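Local coordinates for galactose-binding like protein (Bacteroides thetaiotaomicron, PDB 7M1A) that is a SusE-like protein whose galactose-binding-like domain binds calcium and probably takes part in handling carbohydrate, at residues 7-17 with 56-64; 18-29 with 41-49. All coordinates share one frame; numbering follows the deposited sequence.

How the contacts relate
Contact 2 (18-29 with 41-49) lies between the two segments of contact 1 (7-17 with 56-64) in sequence, S17 being followed directly by R18. Their centres are 13 Å apart and the two touch: the selenium of M26 lies 3.4 Å from T59 O, and M26 CE is 3.7 Å from F58 CD1. Contact 1 joins an edge strand to the larger antiparallel sheet, whereas contact 2 fastens a loop to the outer strand of the smaller one. The calcium ion belongs to contact 2, through Y28 O; the side chain of F8 in contact 1 is about 10 Å from the bound calcium ion, nearest atom to ion. Both contacts also reach the second subunit.

Contact 1 of 2, residues 7-17 with 56-64; sequences KFREMYLQNDS and AVFTFDLGV
With CG beside the backbone N (chi1 -76°), D16 swings its carboxylate toward T59, whose own chi1 of -54° turns OG1 to meet it. T59 OG1 donates to D16 OD2 at 2.8 Å, on the syn side of the carboxylate. L13 N reaches the same oxygen from the opposite face, at 3.0 Å, and water 1 donates a third hydrogen bond, so OD2 is gripped by three donors and the type II turn L13-D16 is tied to the strand. R155 forms a salt bridge with D16 OD1 and hydrogen-bonds to T59 OG1. Strand 9-11 runs antiparallel to strand 56-62 at the margin of the larger sheet of this galactose-binding-like beta-sandwich, with R9 and D61 as a hydrogen-bonded pair: R9 N to D61 O and D61 N to R9 O, each 2.8 Å. S17 N donates to V57 O at 2.8 Å, a single backbone bond beyond the turn. At the other end, L62 CD2 sits over one face of the F8 ring, 4.0 Å from its centroid and offset toward the rim, while W30 meets that ring edge-to-face. D61 OD1 accepts from G63 N in an Asx turn and has R152 as a salt-bridge partner; OD2 pairs with R9 of the second subunit.

Contact 2 of 2, residues 18-29 with 41-49; sequences RVDSYDGKMEYV and GGVGLHTGT. With CA (calcium ion), chain F; EDO (1,2-ethanediol), chain D; EDO (1,2-ethanediol), chain E.
The Y28 ring lies flat against G42, whose CA stands 3.3 Å from the ring centroid and 10° off its normal, a CH-pi contact too close to leave room for a side chain on G42. This is the calcium-site corner of the galactose-binding-like beta-sandwich, where a loop and a short 3-10 segment are fastened to the outermost strand, 45-46, of the smaller sheet. K25 CB covers the opposite face of the ring, and G44 O comes up at its edge. Y28 itself binds calcium through its backbone O, at 2.3 Å, alongside N31, R33, T171, E172 and water 6.

L45 packs into an apolar group: its CG lies between the backbone N and the carbonyl carbon (chi1 68°), which places L45 CG 3.7 Å from V29 CG1 and CD2 alongside M26 CG, while V19 packs obliquely against L45 CB and CD1. F58 and F170 border the same apolar cluster.

H46 points to the other side of the strand. Its imidazole takes Y22 CD2 over the centre of one face, the two ring planes meeting obliquely at 47°. G48 N donates to ND1 in the ring plane, and NE2 donates to O1 of the chain E 1,2-ethanediol, probably from the crystallisation liquor. With an alanine in place of the histidine, G48 N would probably be left without its acceptor and the Y22 ring, with no imidazole face beside CD2, is likely to be freer to turn. Three backbone bonds hold segment 41-49 to the loop: K25 N donates to G44 O, S21 N donates to H46 O, and the H46 N-H is nearly straight toward V19 O, with H46 N 2.9 Å from V19 O, yet meets that oxygen from above its carbonyl plane.

Contact 1 of 2, residues 7-17 with 56-64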
loop_
_atom_site.group_PDB
_atom_site.type_symbol
_atom_site.label_atom_id
_atom_site.label_comp_id
_atom_site.label_asym_id
_atom_site.label_seq_id
_atom_site.Cartn_x
_atom_site.Cartn_y
_atom_site.Cartn_z
ATOM N N LYS A 7 -13.554 -1.074 2.151
ATOM C CA LYS A 7 -12.925 -0.810 3.420
ATOM C C LYS A 7 -11.556 -1.493 3.552
ATOM O O LYS A 7 -10.799 -1.269 4.508
ATOM C CB LYS A 7 -13.813 -1.249 4.563
ATOM C CG LYS A 7 -15.142 -0.510 4.564
ATOM C CD LYS A 7 -15.957 -0.817 5.777
ATOM C CE LYS A 7 -17.307 -0.079 5.782
ATOM N NZ LYS A 7 -17.180 1.395 5.505
ATOM N N PHE A 8 -11.226 -2.414 2.628
ATOM C CA PHE A 8 -9.942 -3.166 2.801
ATOM C C PHE A 8 -8.771 -2.191 2.592
ATOM O O PHE A 8 -8.861 -1.235 1.792
ATOM C CB PHE A 8 -9.828 -4.297 1.745
ATOM C CG PHE A 8 -10.708 -5.503 1.918
ATOM C CD1 PHE A 8 -11.819 -5.512 2.772
ATOM C CD2 PHE A 8 -10.392 -6.675 1.181
ATOM C CE1 PHE A 8 -12.611 -6.651 2.895
ATOM C CE2 PHE A 8 -11.186 -7.818 1.278
ATOM C CZ PHE A 8 -12.312 -7.793 2.094
ATOM N N ARG A 9 -7.663 -2.464 3.284
ATOM C CA ARG A 9 -6.500 -1.609 3.143
ATOM C C ARG A 9 -5.218 -2.415 3.094
ATOM O O ARG A 9 -5.051 -3.384 3.871
ATOM C CB ARG A 9 -6.370 -0.641 4.335
ATOM C CG ARG A 9 -7.537 0.323 4.421
ATOM C CD ARG A 9 -7.540 1.446 3.405
ATOM N NE ARG A 9 -8.583 2.378 3.593
ATOM C CZ ARG A 9 -9.770 2.344 2.990
ATOM N NH1 ARG A 9 -10.074 1.379 2.157
ATOM N NH2 ARG A 9 -10.664 3.280 3.221
ATOM N N GLU A 10 -4.314 -2.061 2.169
ATOM C CA GLU A 10 -2.979 -2.651 2.134
ATOM C C GLU A 10 -2.244 -2.309 3.439
ATOM O O GLU A 10 -2.459 -1.250 4.023
ATOM C CB GLU A 10 -2.276 -2.090 0.893
ATOM C CG GLU A 10 -0.874 -2.561 0.645
ATOM C CD GLU A 10 0.255 -1.758 1.216
ATOM O OE1 GLU A 10 -0.026 -1.016 2.198
ATOM O OE2 GLU A 10 1.375 -2.007 0.817
HETATM N N MSE A 11 -1.417 -3.265 3.898
HETATM C CA MSE A 11 -0.447 -3.009 4.951
HETATM C C MSE A 11 0.921 -3.427 4.450
HETATM O O MSE A 11 1.030 -4.177 3.460
HETATM C CB MSE A 11 -0.838 -3.748 6.206
HETATM C CG MSE A 11 -2.158 -3.253 6.754
HETATM SE SE MSE A 11 -2.605 -4.053 8.479
HETATM C CE MSE A 11 -1.306 -3.092 9.539
ATOM N N TYR A 12 1.980 -3.102 5.231
ATOM C CA TYR A 12 3.311 -3.495 4.779
ATOM C C TYR A 12 4.133 -3.614 6.051
ATOM O O TYR A 12 4.446 -2.592 6.692
ATOM C CB TYR A 12 3.975 -2.499 3.833
ATOM C CG TYR A 12 5.254 -3.106 3.292
ATOM C CD1 TYR A 12 5.244 -4.158 2.332
ATOM C CD2 TYR A 12 6.489 -2.727 3.861
ATOM C CE1 TYR A 12 6.434 -4.758 1.927
ATOM C CE2 TYR A 12 7.673 -3.322 3.436
ATOM C CZ TYR A 12 7.632 -4.360 2.511
ATOM O OH TYR A 12 8.782 -4.976 2.159
ATOM N N LEU A 13 4.354 -4.862 6.502
ATOM C CA LEU A 13 5.114 -5.146 7.709
ATOM C C LEU A 13 6.520 -5.556 7.342
ATOM O O LEU A 13 6.765 -5.926 6.225
ATOM C CB LEU A 13 4.475 -6.317 8.470
ATOM C CG LEU A 13 2.970 -6.253 8.733
ATOM C CD1 LEU A 13 2.510 -7.354 9.682
ATOM C CD2 LEU A 13 2.586 -4.872 9.329
ATOM N N GLN A 14 7.498 -5.429 8.270
ATOM C CA GLN A 14 8.891 -5.707 7.849
ATOM C C GLN A 14 8.975 -7.127 7.337
ATOM O O GLN A 14 8.397 -8.058 7.946
ATOM C CB GLN A 14 9.757 -5.674 9.137
ATOM C CG GLN A 14 11.283 -5.622 8.937
ATOM C CD GLN A 14 12.021 -5.641 10.260
ATOM O OE1 GLN A 14 11.499 -5.316 11.329
ATOM N NE2 GLN A 14 13.279 -6.021 10.197
ATOM N N ASN A 15 9.784 -7.277 6.312
ATOM C CA ASN A 15 10.047 -8.551 5.614
ATOM C C ASN A 15 8.877 -8.997 4.750
ATOM O O ASN A 15 8.998 -10.039 4.130
ATOM C CB ASN A 15 10.572 -9.640 6.582
ATOM C CG ASN A 15 11.861 -9.210 7.215
ATOM O OD1 ASN A 15 12.742 -8.709 6.525
ATOM N ND2 ASN A 15 11.921 -9.383 8.513
ATOM N N ASP A 16 7.731 -8.278 4.682
ATOM C CA ASP A 16 6.701 -8.686 3.739
ATOM C C ASP A 16 7.251 -8.592 2.313
ATOM O O ASP A 16 8.141 -7.796 2.020
ATOM C CB ASP A 16 5.466 -7.797 3.846
ATOM C CG ASP A 16 4.579 -8.068 5.066
ATOM O OD1 ASP A 16 4.815 -9.091 5.761
ATOM O OD2 ASP A 16 3.545 -7.402 5.201
ATOM N N SER A 17 6.690 -9.417 1.407
ATOM C CA SER A 17 7.060 -9.374 -0.003
ATOM C C SER A 17 6.382 -8.153 -0.643
ATOM O O SER A 17 5.203 -7.898 -0.424
ATOM C CB SER A 17 6.551 -10.622 -0.684
ATOM O OG SER A 17 7.276 -11.761 -0.190
ATOM N N ALA A 56 6.449 -16.361 0.135
ATOM C CA ALA A 56 6.079 -14.952 0.046
ATOM C C ALA A 56 4.988 -14.709 1.077
ATOM O O ALA A 56 4.100 -15.513 1.287
ATOM C CB ALA A 56 5.518 -14.605 -1.306
ATOM N N VAL A 57 5.037 -13.518 1.708
ATOM C CA VAL A 57 4.059 -13.128 2.723
ATOM C C VAL A 57 3.576 -11.708 2.410
ATOM O O VAL A 57 4.393 -10.847 2.213
ATOM C CB VAL A 57 4.646 -13.246 4.156
ATOM C CG1 VAL A 57 3.712 -12.665 5.211
ATOM C CG2 VAL A 57 5.102 -14.641 4.469
ATOM N N PHE A 58 2.255 -11.470 2.507
ATOM C CA PHE A 58 1.824 -10.067 2.479
ATOM C C PHE A 58 0.599 -9.958 3.399
ATOM O O PHE A 58 0.019 -10.957 3.854
ATOM C CB PHE A 58 1.557 -9.608 1.030
ATOM C CG PHE A 58 0.422 -10.300 0.349
ATOM C CD1 PHE A 58 -0.902 -9.923 0.522
ATOM C CD2 PHE A 58 0.687 -11.452 -0.414
ATOM C CE1 PHE A 58 -1.957 -10.608 -0.070
ATOM C CE2 PHE A 58 -0.363 -12.161 -1.002
ATOM C CZ PHE A 58 -1.695 -11.785 -0.804
ATOM N N THR A 59 0.282 -8.690 3.741
ATOM C CA THR A 59 -0.580 -8.395 4.871
ATOM C C THR A 59 -1.605 -7.338 4.439
ATOM O O THR A 59 -1.266 -6.354 3.760
ATOM C CB THR A 59 0.274 -7.821 5.994
ATOM O OG1 THR A 59 1.378 -8.688 6.312
ATOM C CG2 THR A 59 -0.517 -7.600 7.265
ATOM N N PHE A 60 -2.833 -7.413 4.984
ATOM C CA PHE A 60 -3.846 -6.385 4.720
ATOM C C PHE A 60 -4.868 -6.348 5.846
ATOM O O PHE A 60 -4.852 -7.182 6.730
ATOM C CB PHE A 60 -4.496 -6.535 3.341
ATOM C CG PHE A 60 -5.187 -7.834 3.082
ATOM C CD1 PHE A 60 -4.459 -8.953 2.689
ATOM C CD2 PHE A 60 -6.577 -7.989 3.212
ATOM C CE1 PHE A 60 -5.098 -10.160 2.324
ATOM C CE2 PHE A 60 -7.214 -9.222 2.900
ATOM C CZ PHE A 60 -6.480 -10.278 2.452
ATOM N N ASP A 61 -5.710 -5.323 5.834
ATOM C CA ASP A 61 -6.677 -4.992 6.868
ATOM C C ASP A 61 -8.029 -5.112 6.192
ATOM O O ASP A 61 -8.284 -4.460 5.147
ATOM C CB ASP A 61 -6.356 -3.569 7.302
ATOM C CG ASP A 61 -7.182 -2.955 8.395
ATOM O OD1 ASP A 61 -8.227 -3.500 8.786
ATOM O OD2 ASP A 61 -6.704 -1.916 8.933
ATOM N N LEU A 62 -8.965 -5.846 6.804
ATOM C CA LEU A 62 -10.340 -5.970 6.299
ATOM C C LEU A 62 -11.163 -4.718 6.605
ATOM O O LEU A 62 -12.241 -4.549 6.010
ATOM C CB LEU A 62 -11.076 -7.204 6.898
ATOM C CG LEU A 62 -10.402 -8.569 6.641
ATOM C CD1 LEU A 62 -11.014 -9.645 7.510
ATOM C CD2 LEU A 62 -10.516 -8.937 5.152
ATOM N N GLY A 63 -10.684 -3.855 7.524
ATOM C CA GLY A 63 -11.446 -2.648 7.810
ATOM C C GLY A 63 -12.608 -2.882 8.770
ATOM O O GLY A 63 -13.289 -1.933 9.122
ATOM N N VAL A 64 -12.828 -4.128 9.197
ATOM C CA VAL A 64 -13.885 -4.478 10.133
ATOM C C VAL A 64 -13.346 -5.678 10.925
ATOM O O VAL A 64 -12.480 -6.398 10.436
ATOM C CB VAL A 64 -15.172 -4.886 9.372
ATOM C CG1 VAL A 64 -15.796 -3.690 8.647
ATOM C CG2 VAL A 64 -14.928 -6.090 8.452
HETATM O O HOH W 1 2.174 -6.602 2.928
HETATM O O HOH W 2 7.827 -12.286 2.245
#

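Contact 2 of 2, residues 18-29 with 41-49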
loop_
_atom_site.group_PDB
_atom_site.type_symbol
_atom_site.label_atom_id
_atom_site.label_comp_id
_atom_site.label_asym_id
_atom_site.label_seq_id
_atom_site.Cartn_x
_atom_site.Cartn_y
_atom_site.Cartn_z
ATOM N N ARG A 18 7.122 -7.463 -1.512
ATOM C CA ARG A 18 6.484 -6.497 -2.381
ATOM C C ARG A 18 5.646 -7.249 -3.417
ATOM O O ARG A 18 5.984 -8.382 -3.815
ATOM C CB ARG A 18 7.531 -5.635 -3.093
ATOM C CG ARG A 18 8.221 -4.754 -2.066
ATOM C CD ARG A 18 9.115 -3.743 -2.696
ATOM N NE ARG A 18 9.793 -2.921 -1.705
ATOM C CZ ARG A 18 9.553 -1.668 -1.404
ATOM N NH1 ARG A 18 8.452 -1.072 -1.844
ATOM N NH2 ARG A 18 10.367 -1.078 -0.573
ATOM N N VAL A 19 4.507 -6.656 -3.811
ATOM C CA VAL A 19 3.576 -7.396 -4.676
ATOM C C VAL A 19 3.271 -6.611 -5.958
ATOM O O VAL A 19 2.181 -6.752 -6.559
ATOM C CB VAL A 19 2.258 -7.772 -3.938
ATOM C CG1 VAL A 19 2.532 -8.681 -2.703
ATOM C CG2 VAL A 19 1.509 -6.510 -3.431
ATOM N N ASP A 20 4.201 -5.722 -6.346
ATOM C CA ASP A 20 3.945 -4.731 -7.401
ATOM C C ASP A 20 4.702 -5.008 -8.703
ATOM O O ASP A 20 4.840 -4.098 -9.513
ATOM C CB ASP A 20 4.170 -3.307 -6.865
ATOM C CG ASP A 20 3.238 -2.992 -5.682
ATOM O OD1 ASP A 20 2.271 -3.684 -5.369
ATOM O OD2 ASP A 20 3.474 -1.977 -5.072
ATOM N N SER A 21 5.072 -6.274 -8.934
ATOM C CA SER A 21 5.696 -6.610 -10.209
ATOM C C SER A 21 4.607 -6.588 -11.302
ATOM O O SER A 21 3.425 -6.773 -11.052
ATOM C CB SER A 21 6.410 -7.944 -10.113
ATOM O OG SER A 21 7.476 -7.879 -9.178
ATOM N N TYR A 22 5.025 -6.369 -12.556
ATOM C CA TYR A 22 4.106 -6.426 -13.700
ATOM C C TYR A 22 2.957 -5.439 -13.560
ATOM O O TYR A 22 1.790 -5.755 -13.884
ATOM C CB TYR A 22 3.607 -7.835 -13.990
ATOM C CG TYR A 22 4.752 -8.708 -14.388
ATOM C CD1 TYR A 22 5.207 -8.713 -15.694
ATOM C CD2 TYR A 22 5.355 -9.532 -13.459
ATOM C CE1 TYR A 22 6.264 -9.522 -16.061
ATOM C CE2 TYR A 22 6.394 -10.375 -13.825
ATOM C CZ TYR A 22 6.865 -10.362 -15.127
ATOM O OH TYR A 22 7.952 -11.115 -15.494
ATOM N N ASP A 23 3.290 -4.266 -12.981
ATOM C CA ASP A 23 2.254 -3.231 -12.797
ATOM C C ASP A 23 1.158 -3.718 -11.842
ATOM O O ASP A 23 0.033 -3.218 -11.887
ATOM C CB ASP A 23 1.595 -2.811 -14.145
ATOM C CG ASP A 23 2.561 -2.130 -15.072
ATOM O OD1 ASP A 23 3.430 -1.392 -14.572
ATOM O OD2 ASP A 23 2.370 -2.289 -16.292
ATOM N N GLY A 24 1.520 -4.627 -10.940
ATOM C CA GLY A 24 0.561 -5.099 -9.945
ATOM C C GLY A 24 0.425 -4.143 -8.777
ATOM O O GLY A 24 1.202 -3.212 -8.627
ATOM N N LYS A 25 -0.609 -4.388 -7.971
ATOM C CA LYS A 25 -0.853 -3.604 -6.761
ATOM C C LYS A 25 -1.802 -4.417 -5.907
ATOM O O LYS A 25 -2.696 -5.132 -6.368
ATOM C CB LYS A 25 -1.607 -2.284 -7.092
ATOM C CG LYS A 25 -1.410 -1.292 -5.958
ATOM C CD LYS A 25 -0.034 -0.681 -5.867
ATOM C CE LYS A 25 0.042 0.186 -4.584
ATOM N NZ LYS A 25 -0.314 -0.519 -3.291
HETATM N N MSE A 26 -1.578 -4.382 -4.588
HETATM C CA MSE A 26 -2.352 -5.214 -3.695
HETATM C C MSE A 26 -3.852 -4.906 -3.861
HETATM O O MSE A 26 -4.681 -5.818 -3.815
HETATM C CB MSE A 26 -1.926 -5.085 -2.215
HETATM C CG MSE A 26 -2.547 -6.317 -1.430
HETATM SE SE MSE A 26 -2.127 -6.210 0.485
HETATM C CE MSE A 26 -0.146 -6.299 0.359
ATOM N N GLU A 27 -4.205 -3.580 -4.003
ATOM C CA GLU A 27 -5.611 -3.199 -4.039
ATOM C C GLU A 27 -6.305 -3.847 -5.238
ATOM O O GLU A 27 -7.511 -3.908 -5.256
ATOM C CB GLU A 27 -5.698 -1.670 -4.181
ATOM C CG GLU A 27 -5.316 -0.864 -2.914
ATOM C CD GLU A 27 -3.859 -0.664 -2.624
ATOM O OE1 GLU A 27 -2.946 -1.158 -3.355
ATOM O OE2 GLU A 27 -3.621 0.127 -1.641
ATOM N N TYR A 28 -5.537 -4.307 -6.240
ATOM C CA TYR A 28 -6.201 -4.933 -7.377
ATOM C C TYR A 28 -6.817 -6.296 -7.062
ATOM O O TYR A 28 -7.607 -6.788 -7.917
ATOM C CB TYR A 28 -5.191 -5.043 -8.547
ATOM C CG TYR A 28 -4.659 -3.732 -9.096
ATOM C CD1 TYR A 28 -5.308 -2.509 -8.881
ATOM C CD2 TYR A 28 -3.470 -3.712 -9.808
ATOM C CE1 TYR A 28 -4.765 -1.344 -9.390
ATOM C CE2 TYR A 28 -2.934 -2.558 -10.382
ATOM C CZ TYR A 28 -3.634 -1.392 -10.211
ATOM O OH TYR A 28 -3.068 -0.228 -10.657
ATOM N N VAL A 29 -6.449 -6.908 -5.902
ATOM C CA VAL A 29 -7.054 -8.206 -5.576
ATOM C C VAL A 29 -8.298 -8.026 -4.710
ATOM O O VAL A 29 -8.894 -9.006 -4.330
ATOM C CB VAL A 29 -6.071 -9.221 -4.983
ATOM C CG1 VAL A 29 -4.886 -9.428 -5.926
ATOM C CG2 VAL A 29 -5.647 -8.915 -3.542
ATOM N N GLY A 41 -7.938 -1.710 -15.609
ATOM C CA GLY A 41 -8.434 -1.518 -14.236
ATOM C C GLY A 41 -7.614 -2.273 -13.186
ATOM O O GLY A 41 -8.072 -2.316 -12.007
ATOM N N GLY A 42 -6.374 -2.760 -13.533
ATOM C CA GLY A 42 -5.469 -3.384 -12.534
ATOM C C GLY A 42 -5.804 -4.883 -12.471
ATOM O O GLY A 42 -6.891 -5.261 -12.040
ATOM N N VAL A 43 -4.860 -5.703 -12.934
ATOM C CA VAL A 43 -5.105 -7.140 -13.086
ATOM C C VAL A 43 -4.967 -7.945 -11.806
ATOM O O VAL A 43 -5.696 -8.930 -11.606
ATOM C CB VAL A 43 -4.181 -7.694 -14.208
ATOM C CG1 VAL A 43 -4.181 -9.207 -14.338
ATOM C CG2 VAL A 43 -4.528 -7.001 -15.560
ATOM N N GLY A 44 -4.008 -7.577 -10.963
ATOM C CA GLY A 44 -3.824 -8.389 -9.774
ATOM C C GLY A 44 -2.561 -7.944 -9.049
ATOM O O GLY A 44 -2.066 -6.808 -9.250
ATOM N N LEU A 45 -2.033 -8.814 -8.181
ATOM C CA LEU A 45 -0.776 -8.572 -7.537
ATOM C C LEU A 45 0.209 -9.624 -8.004
ATOM O O LEU A 45 -0.182 -10.705 -8.515
ATOM C CB LEU A 45 -0.887 -8.484 -6.005
ATOM C CG LEU A 45 -1.236 -9.779 -5.242
ATOM C CD1 LEU A 45 -0.070 -10.767 -5.128
ATOM C CD2 LEU A 45 -1.715 -9.417 -3.821
ATOM N N HIS A 46 1.493 -9.279 -7.876
ATOM C CA HIS A 46 2.512 -10.192 -8.374
ATOM C C HIS A 46 3.834 -9.918 -7.677
ATOM O O HIS A 46 4.295 -8.780 -7.688
ATOM C CB HIS A 46 2.663 -9.953 -9.899
ATOM C CG HIS A 46 3.348 -11.059 -10.611
ATOM N ND1 HIS A 46 4.577 -11.628 -10.196
ATOM C CD2 HIS A 46 2.971 -11.680 -11.760
ATOM C CE1 HIS A 46 4.867 -12.580 -11.092
ATOM N NE2 HIS A 46 3.902 -12.622 -12.028
ATOM N N THR A 47 4.449 -10.929 -7.024
ATOM C CA THR A 47 5.710 -10.696 -6.313
ATOM C C THR A 47 6.945 -10.801 -7.194
ATOM O O THR A 47 8.048 -10.590 -6.670
ATOM C CB THR A 47 5.873 -11.721 -5.178
ATOM O OG1 THR A 47 5.924 -13.058 -5.685
ATOM C CG2 THR A 47 4.734 -11.650 -4.172
ATOM N N GLY A 48 6.757 -11.089 -8.510
ATOM C CA GLY A 48 7.911 -11.218 -9.394
ATOM C C GLY A 48 8.351 -12.679 -9.535
ATOM O O GLY A 48 7.619 -13.635 -9.231
ATOM N N THR A 49 9.583 -12.845 -10.031
ATOM C CA THR A 49 10.166 -14.171 -10.287
ATOM C C THR A 49 11.552 -14.274 -9.689
ATOM O O THR A 49 12.220 -15.234 -9.984
ATOM C CB THR A 49 10.224 -14.454 -11.792
ATOM O OG1 THR A 49 10.931 -13.413 -12.478
ATOM C CG2 THR A 49 8.839 -14.475 -12.410
HETATM CA CA CA F . -9.141 -8.056 -9.011
HETATM C C1 EDO D . -0.025 -8.004 -11.841
HETATM O O1 EDO D . -0.415 -7.076 -12.838
HETATM C C2 EDO D . -0.563 -9.263 -12.302
HETATM O O2 EDO D . 0.303 -9.745 -13.306
HETATM C C1 EDO E . 5.976 -14.418 -14.564
HETATM O O1 EDO E . 4.662 -14.187 -14.124
HETATM C C2 EDO E . 6.010 -14.749 -16.041
HETATM O O2 EDO E . 5.125 -13.829 -16.552
HETATM O O HOH W 3 8.412 -9.600 -4.064
HETATM O O HOH W 4 9.554 -11.153 -13.418
HETATM O O HOH W 5 -2.109 -4.798 -13.375
HETATM O O HOH W 6 -8.484 -7.392 -11.167
#